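Local coordinates for putative acyl-CoA dehydrogenase (Burkholderia xenovorans, PDB 5JSC), which belongs to the acyl-CoA dehydrogenase family of flavoproteins and binds flavin-adenine dinucleotide, at residues 160-165 against 189-194. Sequence-based numbering, arbitrary orientation.
Sequences LSARED and VFARTG
R192 N gives its hydrogen to L160 O over 2.7 Å, and R192 O in turn takes the hydrogen of A162 N at 2.9 Å. The two bonds flank S161 and make a single bridge between it and R192. Beside them lies an apolar cluster: L160 CG is anti to the backbone N (chi1 175°), and its CD2 presses on V189 CG1 at a tight 3.4 Å, the two side chains crossing at about a right angle. CD2 also meets A191 CB, which in turn lies 3.8 Å from A162 CB; A162 CB touches T193 CG2 as well. Further along, a water donates to both A162 O and T193 O, 2.8 Å from each. In the beta-rich middle domain of the acyl-CoA dehydrogenase fold, this bridge ties two sheets together where their strands pass at 70°: 161-165 pairs with 168-179, whereas 186-192 pairs with 202-208. F233 touches both L160 and V189, and F205 touches A162. The R192 guanidinium is bound outside the contact, its NH2 to A156 O and M158 O and its NH1 to G198 O; T193 OG1 bonds E195 and S203.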
loop_
_atom_site.group_PDB
_atom_site.type_symbol
_atom_site.label_atom_id
_atom_site.label_comp_id
_atom_site.label_asym_id
_atom_site.label_seq_id
_atom_site.Cartn_x
_atom_site.Cartn_y
_atom_site.Cartn_z
ATOM N N LEU C 160 8.298 -36.654 11.279
ATOM C CA LEU C 160 7.716 -37.976 11.063
ATOM C C LEU C 160 8.828 -38.937 10.669
ATOM O O LEU C 160 9.582 -38.670 9.730
ATOM C CB LEU C 160 6.632 -37.933 9.982
ATOM C CG LEU C 160 6.073 -39.317 9.627
ATOM C CD1 LEU C 160 5.110 -39.767 10.680
ATOM C CD2 LEU C 160 5.389 -39.317 8.276
ATOM N N SER C 161 8.975 -40.022 11.418
ATOM C CA SER C 161 10.092 -40.934 11.214
ATOM C C SER C 161 9.677 -42.159 10.406
ATOM O O SER C 161 8.548 -42.646 10.502
ATOM C CB SER C 161 10.683 -41.382 12.554
ATOM O OG SER C 161 9.711 -42.036 13.349
ATOM N N ALA C 162 10.611 -42.655 9.601
ATOM C CA ALA C 162 10.433 -43.904 8.869
ATOM C C ALA C 162 11.651 -44.767 9.153
ATOM O O ALA C 162 12.752 -44.466 8.682
ATOM C CB ALA C 162 10.255 -43.659 7.370
ATOM N N ARG C 163 11.451 -45.829 9.922
ATOM C CA ARG C 163 12.519 -46.711 10.374
ATOM C C ARG C 163 12.499 -47.998 9.564
ATOM O O ARG C 163 11.453 -48.636 9.432
ATOM C CB ARG C 163 12.353 -47.022 11.863
ATOM C CG ARG C 163 13.251 -48.111 12.395
ATOM C CD ARG C 163 13.044 -48.298 13.895
ATOM N NE ARG C 163 11.656 -48.601 14.255
ATOM C CZ ARG C 163 11.150 -49.830 14.313
ATOM N NH1 ARG C 163 11.911 -50.876 14.020
ATOM N NH2 ARG C 163 9.883 -50.019 14.659
ATOM N N GLU C 164 13.655 -48.388 9.039
ATOM C CA GLU C 164 13.727 -49.597 8.231
ATOM C C GLU C 164 13.652 -50.833 9.123
ATOM O O GLU C 164 14.408 -50.959 10.093
ATOM C CB GLU C 164 15.015 -49.596 7.410
ATOM C CG GLU C 164 15.015 -50.553 6.232
ATOM C CD GLU C 164 16.198 -50.327 5.309
ATOM O OE1 GLU C 164 17.088 -49.527 5.674
ATOM O OE2 GLU C 164 16.233 -50.941 4.220
ATOM N N ASP C 165 12.728 -51.748 8.801
ATOM C CA ASP C 165 12.567 -53.011 9.534
ATOM C C ASP C 165 12.303 -54.123 8.519
ATOM O O ASP C 165 11.155 -54.375 8.143
ATOM C CB ASP C 165 11.449 -52.929 10.568
ATOM C CG ASP C 165 11.225 -54.253 11.287
ATOM O OD1 ASP C 165 12.211 -54.994 11.502
ATOM O OD2 ASP C 165 10.065 -54.558 11.633
ATOM N N VAL C 189 3.302 -39.675 1.427
ATOM C CA VAL C 189 3.784 -39.268 2.747
ATOM C C VAL C 189 5.288 -39.060 2.675
ATOM O O VAL C 189 6.018 -39.936 2.189
ATOM C CB VAL C 189 3.443 -40.316 3.823
ATOM C CG1 VAL C 189 3.947 -39.866 5.201
ATOM C CG2 VAL C 189 1.944 -40.590 3.864
ATOM N N PHE C 190 5.758 -37.928 3.195
ATOM C CA PHE C 190 7.185 -37.647 3.279
ATOM C C PHE C 190 7.624 -37.841 4.718
ATOM O O PHE C 190 6.970 -37.347 5.642
ATOM C CB PHE C 190 7.495 -36.234 2.775
ATOM C CG PHE C 190 7.091 -36.034 1.345
ATOM C CD1 PHE C 190 5.780 -35.699 1.025
ATOM C CD2 PHE C 190 8.000 -36.250 0.321
ATOM C CE1 PHE C 190 5.384 -35.554 -0.296
ATOM C CE2 PHE C 190 7.614 -36.100 -1.005
ATOM C CZ PHE C 190 6.301 -35.755 -1.314
ATOM N N ALA C 191 8.707 -38.592 4.911
ATOM C CA ALA C 191 9.124 -38.984 6.251
ATOM C C ALA C 191 10.640 -38.987 6.328
ATOM O O ALA C 191 11.331 -39.154 5.320
ATOM C CB ALA C 191 8.580 -40.377 6.625
ATOM N N ARG C 192 11.157 -38.820 7.546
ATOM C CA ARG C 192 12.603 -38.792 7.750
ATOM C C ARG C 192 13.141 -40.215 7.847
ATOM O O ARG C 192 12.854 -40.934 8.809
ATOM C CB ARG C 192 12.968 -37.999 9.001
ATOM C CG ARG C 192 14.478 -37.953 9.238
ATOM C CD ARG C 192 14.865 -36.895 10.286
ATOM N NE ARG C 192 14.247 -35.622 9.930
ATOM C CZ ARG C 192 14.692 -34.809 8.972
ATOM N NH1 ARG C 192 15.788 -35.102 8.283
ATOM N NH2 ARG C 192 14.021 -33.700 8.691
ATOM N N THR C 193 13.947 -40.611 6.867
ATOM C CA THR C 193 14.632 -41.896 6.905
ATOM C C THR C 193 16.075 -41.788 7.383
ATOM O O THR C 193 16.668 -42.813 7.738
ATOM C CB THR C 193 14.588 -42.561 5.520
ATOM O OG1 THR C 193 14.901 -41.590 4.513
ATOM C CG2 THR C 193 13.209 -43.133 5.249
ATOM N N GLY C 194 16.657 -40.590 7.393
ATOM C CA GLY C 194 17.891 -40.350 8.121
ATOM C C GLY C 194 19.186 -40.540 7.365
ATOM O O GLY C 194 20.236 -40.680 8.004
HETATM O O HOH W 1 15.338 -45.228 8.132
#